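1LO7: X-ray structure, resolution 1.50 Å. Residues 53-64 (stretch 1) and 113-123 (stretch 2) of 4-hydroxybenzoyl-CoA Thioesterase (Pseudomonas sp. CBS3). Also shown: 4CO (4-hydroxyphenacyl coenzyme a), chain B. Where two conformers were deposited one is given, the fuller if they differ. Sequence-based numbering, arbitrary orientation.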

ATOM      1  N   GLU A  53       7.410  19.554 -20.780  1.00 11.79           N
ATOM      2  CA  GLU A  53       7.418  19.737 -22.211  1.00 14.33           C
ATOM      3  C   GLU A  53       6.103  20.044 -22.918  1.00 17.58           C
ATOM      4  O   GLU A  53       6.031  21.001 -23.710  1.00 15.54           O
ATOM      5  CB  GLU A  53       8.102  18.631 -22.956  1.00 19.41           C
ATOM      6  CG  GLU A  53       8.027  18.935 -24.475  1.00 51.03           C
ATOM      7  CD  GLU A  53       9.061  18.299 -25.364  1.00100.00           C
ATOM      8  OE1 GLU A  53      10.173  18.782 -25.556  1.00100.00           O
ATOM      9  OE2 GLU A  53       8.586  17.247 -26.005  1.00 64.84           O
ATOM     10  N   ARG A  54       5.106  19.220 -22.602  1.00 11.60           N
ATOM     11  CA  ARG A  54       3.850  19.284 -23.250  1.00 11.63           C
ATOM     12  C   ARG A  54       2.619  19.213 -22.378  1.00 14.70           C
ATOM     13  O   ARG A  54       1.488  19.189 -22.874  1.00 16.53           O
ATOM     14  CB  ARG A  54       3.824  18.252 -24.373  1.00 13.71           C
ATOM     15  CG  ARG A  54       4.006  16.826 -23.910  1.00 18.64           C
ATOM     16  CD  ARG A  54       4.543  15.907 -25.020  1.00 16.96           C
ATOM     17  NE  ARG A  54       3.627  15.691 -26.166  1.00 14.96           N
ATOM     18  CZ  ARG A  54       3.926  14.910 -27.209  1.00 12.17           C
ATOM     19  NH1 ARG A  54       5.078  14.262 -27.317  1.00 11.28           N
ATOM     20  NH2 ARG A  54       3.051  14.795 -28.171  1.00 13.87           N
ATOM     21  N   GLY A  55       2.825  19.202 -21.077  1.00 11.63           N
ATOM     22  CA  GLY A  55       1.714  19.207 -20.138  1.00 12.12           C
ATOM     23  C   GLY A  55       1.159  17.839 -19.755  1.00 11.96           C
ATOM     24  O   GLY A  55       0.255  17.760 -18.930  1.00 12.82           O
ATOM     25  N   ILE A  56       1.697  16.776 -20.349  1.00 11.18           N
ATOM     26  CA  ILE A  56       1.203  15.417 -20.090  1.00 11.79           C
ATOM     27  C   ILE A  56       1.603  14.916 -18.734  1.00 10.40           C
ATOM     28  O   ILE A  56       2.781  14.820 -18.449  1.00 12.28           O
ATOM     29  CB  ILE A  56       1.544  14.487 -21.257  1.00 12.00           C
ATOM     30  CG1 ILE A  56       0.818  15.020 -22.535  1.00 10.27           C
ATOM     31  CG2 ILE A  56       1.180  13.025 -20.976  1.00 12.16           C
ATOM     32  CD1 ILE A  56       1.188  14.238 -23.796  1.00 11.83           C
ATOM     33  N   VAL A  57       0.609  14.623 -17.886  1.00  9.44           N
ATOM     34  CA  VAL A  57       0.934  14.184 -16.521  1.00 10.48           C
ATOM     35  C   VAL A  57       1.049  12.676 -16.364  1.00 12.80           C
ATOM     36  O   VAL A  57       1.517  12.156 -15.331  1.00 14.52           O
ATOM     37  CB  VAL A  57      -0.105  14.735 -15.514  1.00 15.41           C
ATOM     38  CG1 VAL A  57      -0.161  16.240 -15.572  1.00 14.58           C
ATOM     39  CG2 VAL A  57      -1.493  14.153 -15.762  1.00 13.44           C
ATOM     40  N   GLY A  58       0.584  11.973 -17.371  1.00 10.21           N
ATOM     41  CA  GLY A  58       0.610  10.540 -17.291  1.00 12.86           C
ATOM     42  C   GLY A  58      -0.617   9.993 -18.020  1.00 14.00           C
ATOM     43  O   GLY A  58      -1.205  10.690 -18.866  1.00 10.92           O
ATOM     44  N   THR A  59      -0.982   8.725 -17.689  1.00  9.52           N
ATOM     45  CA  THR A  59      -2.118   8.045 -18.320  1.00  8.12           C
ATOM     46  C   THR A  59      -3.099   7.490 -17.282  1.00  7.75           C
ATOM     47  O   THR A  59      -3.122   6.298 -16.983  1.00 10.59           O
ATOM     48  CB  THR A  59      -1.629   6.896 -19.234  1.00  9.70           C
ATOM     49  OG1 THR A  59      -0.909   5.970 -18.431  1.00 11.01           O
ATOM     50  CG2 THR A  59      -0.732   7.462 -20.308  1.00 13.01           C
ATOM     51  N   PRO A  60      -3.900   8.365 -16.699  1.00  9.97           N
ATOM     52  CA  PRO A  60      -4.866   7.928 -15.705  1.00  7.97           C
ATOM     53  C   PRO A  60      -5.850   6.930 -16.317  1.00 12.54           C
ATOM     54  O   PRO A  60      -6.147   6.933 -17.526  1.00 11.63           O
ATOM     55  CB  PRO A  60      -5.654   9.169 -15.267  1.00 11.42           C
ATOM     56  CG  PRO A  60      -5.239  10.289 -16.195  1.00 17.59           C
ATOM     57  CD  PRO A  60      -4.038   9.801 -17.018  1.00 10.65           C
ATOM     58  N   ILE A  61      -6.362   6.049 -15.437  1.00 10.75           N
ATOM     59  CA  ILE A  61      -7.319   5.001 -15.814  1.00  8.23           C
ATOM     60  C   ILE A  61      -8.743   5.472 -15.719  1.00  8.91           C
ATOM     61  O   ILE A  61      -9.066   6.185 -14.785  1.00  8.08           O
ATOM     62  CB  ILE A  61      -7.067   3.774 -14.926  1.00 10.77           C
ATOM     63  CG1 ILE A  61      -7.831   2.514 -15.385  1.00  8.91           C
ATOM     64  CG2 ILE A  61      -7.311   4.108 -13.445  1.00 10.85           C
ATOM     65  CD1 ILE A  61      -7.196   1.199 -14.896  1.00  9.27           C
ATOM     66  N   VAL A  62      -9.548   5.081 -16.726  1.00  8.59           N
ATOM     67  CA  VAL A  62     -10.969   5.429 -16.786  1.00  8.51           C
ATOM     68  C   VAL A  62     -11.862   4.196 -16.629  1.00  9.81           C
ATOM     69  O   VAL A  62     -13.026   4.280 -16.223  1.00 10.56           O
ATOM     70  CB  VAL A  62     -11.402   6.263 -17.982  1.00  9.61           C
ATOM     71  CG1 VAL A  62     -10.622   7.584 -17.947  1.00 10.39           C
ATOM     72  CG2 VAL A  62     -11.065   5.593 -19.317  1.00  9.03           C
ATOM     73  N   SER A  63     -11.322   3.031 -16.940  1.00  7.56           N
ATOM     74  CA  SER A  63     -12.131   1.841 -16.808  1.00  9.60           C
ATOM     75  C   SER A  63     -11.281   0.595 -16.697  1.00 11.20           C
ATOM     76  O   SER A  63     -10.156   0.561 -17.171  1.00 12.49           O
ATOM     77  CB  SER A  63     -13.036   1.741 -18.025  1.00 12.21           C
ATOM     78  OG  SER A  63     -13.855   0.598 -17.894  1.00 23.44           O
ATOM     79  N   CYS A  64     -11.784  -0.452 -16.086  1.00  9.91           N
ATOM     80  CA  CYS A  64     -10.978  -1.666 -16.019  1.00 13.04           C
ATOM     81  C   CYS A  64     -11.848  -2.927 -15.991  1.00 16.42           C
ATOM     82  O   CYS A  64     -12.899  -2.956 -15.383  1.00 14.85           O
ATOM     83  CB  CYS A  64     -10.086  -1.757 -14.762  1.00 12.53           C
ATOM     84  SG  CYS A  64      -9.045  -3.285 -14.782  1.00 17.72           S
ATOM     85  N   ALA A 113      -6.088  -8.275 -17.099  1.00  9.75           N
ATOM     86  CA  ALA A 113      -6.893  -7.094 -16.998  1.00 12.31           C
ATOM     87  C   ALA A 113      -6.791  -6.272 -18.290  1.00 16.99           C
ATOM     88  O   ALA A 113      -5.715  -6.197 -18.891  1.00 12.85           O
ATOM     89  CB  ALA A 113      -6.457  -6.196 -15.826  1.00 12.63           C
ATOM     90  N   ASP A 114      -7.926  -5.695 -18.698  1.00 10.03           N
ATOM     91  CA  ASP A 114      -7.980  -4.810 -19.836  1.00  8.29           C
ATOM     92  C   ASP A 114      -8.270  -3.467 -19.194  1.00 11.75           C
ATOM     93  O   ASP A 114      -9.358  -3.244 -18.627  1.00 13.16           O
ATOM     94  CB  ASP A 114      -9.091  -5.125 -20.817  1.00  8.01           C
ATOM     95  CG  ASP A 114      -8.680  -6.259 -21.698  1.00 18.59           C
ATOM     96  OD1 ASP A 114      -7.541  -6.631 -21.799  1.00 15.23           O
ATOM     97  OD2 ASP A 114      -9.662  -6.806 -22.347  1.00 19.67           O
ATOM     98  N   GLU A 115      -7.285  -2.568 -19.265  1.00 12.05           N
ATOM     99  CA  GLU A 115      -7.407  -1.229 -18.707  1.00 10.87           C
ATOM    100  C   GLU A 115      -7.668  -0.223 -19.806  1.00 12.30           C
ATOM    101  O   GLU A 115      -7.036  -0.301 -20.859  1.00 13.81           O
ATOM    102  CB  GLU A 115      -6.084  -0.779 -17.990  1.00  8.16           C
ATOM    103  CG  GLU A 115      -5.722  -1.658 -16.771  1.00  7.65           C
ATOM    104  CD  GLU A 115      -4.466  -1.156 -16.111  1.00 17.63           C
ATOM    105  OE1 GLU A 115      -3.541  -0.686 -16.722  1.00 12.10           O
ATOM    106  OE2 GLU A 115      -4.455  -1.315 -14.808  1.00 15.29           O
ATOM    107  N   ILE A 116      -8.560   0.709 -19.536  1.00  6.59           N
ATOM    108  CA  ILE A 116      -8.824   1.755 -20.498  1.00  8.28           C
ATOM    109  C   ILE A 116      -8.236   3.016 -19.882  1.00 10.42           C
ATOM    110  O   ILE A 116      -8.622   3.422 -18.791  1.00  9.95           O
ATOM    111  CB  ILE A 116     -10.284   1.948 -20.861  1.00 11.61           C
ATOM    112  CG1 ILE A 116     -10.854   0.601 -21.399  1.00 12.44           C
ATOM    113  CG2 ILE A 116     -10.356   3.085 -21.895  1.00  9.20           C
ATOM    114  CD1 ILE A 116     -12.246   0.715 -22.038  1.00 13.12           C
ATOM    115  N   ARG A 117      -7.258   3.621 -20.560  1.00  8.99           N
ATOM    116  CA  ARG A 117      -6.635   4.809 -20.029  1.00  7.99           C
ATOM    117  C   ARG A 117      -6.620   5.916 -21.069  1.00 12.41           C
ATOM    118  O   ARG A 117      -7.006   5.727 -22.249  1.00 10.00           O
ATOM    119  CB  ARG A 117      -5.182   4.460 -19.676  1.00  9.75           C
ATOM    120  CG  ARG A 117      -5.019   3.578 -18.418  1.00 10.35           C
ATOM    121  CD  ARG A 117      -3.590   3.069 -18.311  1.00  7.69           C
ATOM    122  NE  ARG A 117      -3.337   2.109 -17.218  1.00  9.32           N
ATOM    123  CZ  ARG A 117      -2.839   2.457 -16.029  1.00 11.58           C
ATOM    124  NH1 ARG A 117      -2.563   3.738 -15.691  1.00  9.05           N
ATOM    125  NH2 ARG A 117      -2.612   1.472 -15.155  1.00 10.53           N
ATOM    126  N   VAL A 118      -6.151   7.078 -20.627  1.00 11.62           N
ATOM    127  CA  VAL A 118      -6.046   8.225 -21.529  1.00  8.57           C
ATOM    128  C   VAL A 118      -4.846   9.000 -21.145  1.00  9.50           C
ATOM    129  O   VAL A 118      -4.425   8.947 -19.992  1.00  9.55           O
ATOM    130  CB  VAL A 118      -7.202   9.173 -21.360  1.00  9.81           C
ATOM    131  CG1 VAL A 118      -8.515   8.494 -21.711  1.00 10.49           C
ATOM    132  CG2 VAL A 118      -7.227   9.791 -19.962  1.00 10.90           C
ATOM    133  N   PHE A 119      -4.283   9.723 -22.129  1.00 11.49           N
ATOM    134  CA  PHE A 119      -3.161  10.625 -21.873  1.00 11.06           C
ATOM    135  C   PHE A 119      -3.841  11.857 -21.336  1.00 10.26           C
ATOM    136  O   PHE A 119      -4.877  12.224 -21.834  1.00 13.14           O
ATOM    137  CB  PHE A 119      -2.335  10.972 -23.108  1.00 10.44           C
ATOM    138  CG  PHE A 119      -1.372   9.846 -23.408  1.00  8.29           C
ATOM    139  CD1 PHE A 119      -0.105   9.810 -22.831  1.00  9.85           C
ATOM    140  CD2 PHE A 119      -1.757   8.804 -24.252  1.00 12.91           C
ATOM    141  CE1 PHE A 119       0.781   8.782 -23.132  1.00 11.85           C
ATOM    142  CE2 PHE A 119      -0.878   7.763 -24.553  1.00 12.33           C
ATOM    143  CZ  PHE A 119       0.392   7.750 -23.976  1.00  9.91           C
ATOM    144  N   ALA A 120      -3.306  12.472 -20.289  1.00 11.03           N
ATOM    145  CA  ALA A 120      -4.025  13.608 -19.785  1.00 10.09           C
ATOM    146  C   ALA A 120      -3.115  14.715 -19.328  1.00 13.53           C
ATOM    147  O   ALA A 120      -1.916  14.550 -19.178  1.00 12.46           O
ATOM    148  CB  ALA A 120      -4.883  13.194 -18.582  1.00 11.32           C
ATOM    149  N   MET A 121      -3.773  15.843 -19.067  1.00 13.70           N
ATOM    150  CA  MET A 121      -3.118  17.024 -18.576  1.00 11.99           C
ATOM    151  C   MET A 121      -3.871  17.491 -17.383  1.00 12.39           C
ATOM    152  O   MET A 121      -5.026  17.147 -17.228  1.00 13.50           O
ATOM    153  CB  MET A 121      -2.977  18.037 -19.690  0.50 15.20           C
ATOM    154  CG  MET A 121      -1.950  17.414 -20.611  0.50 22.69           C
ATOM    155  SD  MET A 121      -1.488  18.555 -21.862  0.50 26.51           S
ATOM    156  CE  MET A 121      -3.071  19.440 -21.848  0.50 20.73           C
ATOM    157  N   ASN A 122      -3.205  18.249 -16.531  1.00 13.13           N
ATOM    158  CA  ASN A 122      -3.836  18.838 -15.352  1.00 13.54           C
ATOM    159  C   ASN A 122      -3.978  20.329 -15.660  1.00 16.97           C
ATOM    160  O   ASN A 122      -2.978  21.017 -15.745  1.00 17.15           O
ATOM    161  CB  ASN A 122      -3.080  18.672 -14.018  1.00 12.53           C
ATOM    162  CG  ASN A 122      -3.518  17.392 -13.340  1.00 21.31           C
ATOM    163  OD1 ASN A 122      -4.683  16.966 -13.451  1.00 23.60           O
ATOM    164  ND2 ASN A 122      -2.570  16.766 -12.655  1.00 17.70           N
ATOM    165  N   ASP A 123      -5.209  20.792 -15.902  1.00 16.05           N
ATOM    166  CA  ASP A 123      -5.471  22.211 -16.190  1.00 14.58           C
ATOM    167  C   ASP A 123      -5.807  22.791 -14.838  1.00 13.57           C
ATOM    168  O   ASP A 123      -6.974  22.817 -14.424  1.00 13.93           O
ATOM    169  CB  ASP A 123      -6.670  22.361 -17.135  1.00 10.11           C
ATOM    170  CG  ASP A 123      -6.399  21.736 -18.480  1.00 17.18           C
ATOM    171  OD1 ASP A 123      -5.273  21.528 -18.899  1.00 19.41           O
ATOM    172  OD2 ASP A 123      -7.481  21.504 -19.189  1.00 16.91           O
TER
HETATM  173  N1A 4CO B 170     -15.284   3.301 -20.350  1.00 13.46           N
HETATM  174  C2A 4CO B 170     -14.666   3.433 -21.563  1.00 17.56           C
HETATM  175  N3A 4CO B 170     -14.102   4.504 -22.056  1.00 11.61           N
HETATM  176  C4A 4CO B 170     -14.160   5.548 -21.203  1.00 12.65           C
HETATM  177  C5A 4CO B 170     -14.762   5.565 -19.956  1.00 12.37           C
HETATM  178  C6A 4CO B 170     -15.343   4.367 -19.514  1.00 14.95           C
HETATM  179  N6A 4CO B 170     -15.935   4.251 -18.344  1.00 18.38           N
HETATM  180  N7A 4CO B 170     -14.650   6.820 -19.365  1.00 13.68           N
HETATM  181  C8A 4CO B 170     -13.993   7.557 -20.270  1.00 14.59           C
HETATM  182  N9A 4CO B 170     -13.696   6.844 -21.401  1.00 13.40           N
HETATM  183  C1D 4CO B 170     -13.070   7.328 -22.636  1.00 13.03           C
HETATM  184  C2D 4CO B 170     -14.007   8.239 -23.423  1.00 15.93           C
HETATM  185  O2D 4CO B 170     -14.970   7.491 -24.169  1.00 19.55           O
HETATM  186  C3D 4CO B 170     -12.997   8.887 -24.354  1.00 17.44           C
HETATM  187  O3D 4CO B 170     -12.478   7.938 -25.251  1.00 20.03           O
HETATM  188  P3D 4CO B 170     -12.391   8.211 -26.805  1.00 17.07           P
HETATM  189  O7A 4CO B 170     -13.697   7.904 -27.351  1.00 35.28           O
HETATM  190  O8A 4CO B 170     -12.008   9.605 -27.048  1.00 18.54           O
HETATM  191  O9A 4CO B 170     -11.307   7.254 -27.372  1.00 15.98           O
HETATM  192  C4D 4CO B 170     -11.884   9.157 -23.347  1.00 17.83           C
HETATM  193  O4D 4CO B 170     -12.074   8.194 -22.265  1.00 15.65           O
HETATM  194  C5D 4CO B 170     -11.746  10.558 -22.831  1.00 18.24           C
HETATM  195  O5D 4CO B 170     -12.880  10.828 -22.004  1.00 20.34           O
HETATM  196  P1A 4CO B 170     -13.671  12.184 -22.230  1.00 20.47           P
HETATM  197  O1A 4CO B 170     -14.864  12.016 -21.386  1.00 19.71           O
HETATM  198  O2A 4CO B 170     -13.990  12.415 -23.620  1.00 26.34           O
HETATM  199  O3A 4CO B 170     -12.805  13.356 -21.788  1.00 16.88           O
HETATM  200  P2A 4CO B 170     -12.669  14.097 -20.372  1.00 17.81           P
HETATM  201  O4A 4CO B 170     -11.521  15.020 -20.507  1.00 16.32           O
HETATM  202  O5A 4CO B 170     -13.890  14.864 -20.136  1.00 19.36           O
HETATM  203  O6A 4CO B 170     -12.639  13.058 -19.095  1.00 15.58           O
HETATM  204  CBP 4CO B 170     -11.172  12.209 -17.484  1.00 16.19           C
HETATM  205  CCP 4CO B 170     -11.515  12.228 -18.975  1.00 18.53           C
HETATM  206  CDP 4CO B 170     -10.906  13.629 -16.956  1.00 13.65           C
HETATM  207  CEP 4CO B 170      -9.998  11.273 -17.233  1.00 18.34           C
HETATM  208  CAP 4CO B 170     -12.399  11.825 -16.639  1.00 16.30           C
HETATM  209  OAP 4CO B 170     -12.903  10.553 -17.052  1.00 12.62           O
HETATM  210  C9P 4CO B 170     -11.992  11.513 -15.200  1.00 11.24           C
HETATM  211  O9P 4CO B 170     -11.553  12.391 -14.486  1.00 14.09           O
HETATM  212  N8P 4CO B 170     -12.061  10.130 -14.771  1.00 11.41           N
HETATM  213  C7P 4CO B 170     -11.427   9.917 -13.465  1.00 12.59           C
HETATM  214  C6P 4CO B 170      -9.947   9.532 -13.601  1.00 13.91           C
HETATM  215  C5P 4CO B 170      -9.457   8.975 -12.260  1.00 15.50           C
HETATM  216  O5P 4CO B 170      -9.538   9.610 -11.213  1.00 12.73           O
HETATM  217  N4P 4CO B 170      -8.880   7.657 -12.377  1.00  9.25           N
HETATM  218  C3P 4CO B 170      -8.507   7.024 -11.120  1.00  9.85           C
HETATM  219  C2P 4CO B 170      -7.243   7.614 -10.553  1.00 17.59           C
HETATM  220  S1P 4CO B 170      -6.030   8.100 -11.780  1.00 18.77           S
HETATM  221  O1B 4CO B 170      -3.742   6.091 -10.597  1.00 14.50           O
HETATM  222  C1B 4CO B 170      -3.622   7.148 -11.192  1.00 11.31           C
HETATM  223  C2B 4CO B 170      -2.664   7.253 -12.299  1.00  7.93           C
HETATM  224  C3B 4CO B 170      -2.526   8.493 -12.971  1.00  9.97           C
HETATM  225  C4B 4CO B 170      -1.605   8.614 -14.008  1.00  8.40           C
HETATM  226  C5B 4CO B 170      -0.799   7.511 -14.359  1.00 11.15           C
HETATM  227  O2B 4CO B 170       0.185   7.632 -15.362  1.00 11.52           O
HETATM  228  C6B 4CO B 170      -0.966   6.265 -13.693  1.00  8.06           C
HETATM  229  C7B 4CO B 170      -1.906   6.136 -12.652  1.00  8.78           C
HETATM  230  CB  4CO B 170      -4.463   8.321 -10.848  1.00 11.04           C
HETATM  231  O   HOH W   1      -0.553  19.518 -17.142  1.00 23.84           O

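Three residues organise this contact: Thr59, which has the largest area covered by the opposing stretch, followed by Ile116 and Arg117. Around them two chain segments far apart in sequence bury 940 Å² in all, with strand 61-64 running antiparallel to strand 113-123.

Thr59 sits in the loop just before that strand, and both its methyl and its backbone meet the other stretch. Its methyl lies over one face of the Phe119 ring, CG2 3.6 Å from the ring centroid, a CH-pi contact, while Ile56 CG2 reaches the ring edge, 3.9 Å from Phe119 CD1. Its backbone is engaged on several sides. Thr59 CA comes within 3.0 Å of Val118 O in a CA-H...O contact, and Thr59 O accepts a hydrogen bond from Arg117 NH1 at 2.9 Å. Thr59 N is left free for the ligand, donating to O2B of 4CO at 2.8 Å.

Arg117 therefore ties a loop carbonyl to the sheet. The near-plane approach of Thr59 O suits donation from a guanidinium, and the same group is held from its own strand: NE and NH2 of Arg117 both lie 2.8 Å from Glu115 OE1, the NH2 contact being a salt bridge. The side chains of Arg117, Glu115, Ile61 and Cys64 share one face of the sheet. Arg117 CG packs 3.8 Å from Ile61 CA, so the aliphatic part of the arginine covers its cross-strand partner while its charged end is paired.

Ile116 marks a beta bulge. Its carbonyl O accepts from two successive amides, Val62 N at 2.8 Å and Ser63 N at 3.3 Å, the first nearly straight at 174°. The register shifts by one residue here, and Ile116 N then donates to Ser63 O at 2.9 Å, continuing the ladder toward Cys64 and Glu115. Val62, the extra residue of the bulge, packs its CG2 3.7 Å from Ile116 CG2.

Before the loop, where the strand is only weakly bonded, two backbone hydrogen bonds still cross: Val57 N donates to Ala120 O at 2.8 Å, and Ala120 N to Gly58 O at 3.1 Å. Pro60 has no amide hydrogen to offer, yet its carbonyl O accepts from Val118 N at 3.1 Å, and its CG rests 3.8 Å from Ala120 CB. Two glycines fit where a CB could not. At Gly55 it would fall 2.8 Å from Met121 SD; at Gly58, 2.5 Å from O2B of 4CO. The backbone angles of both call for glycine in any case.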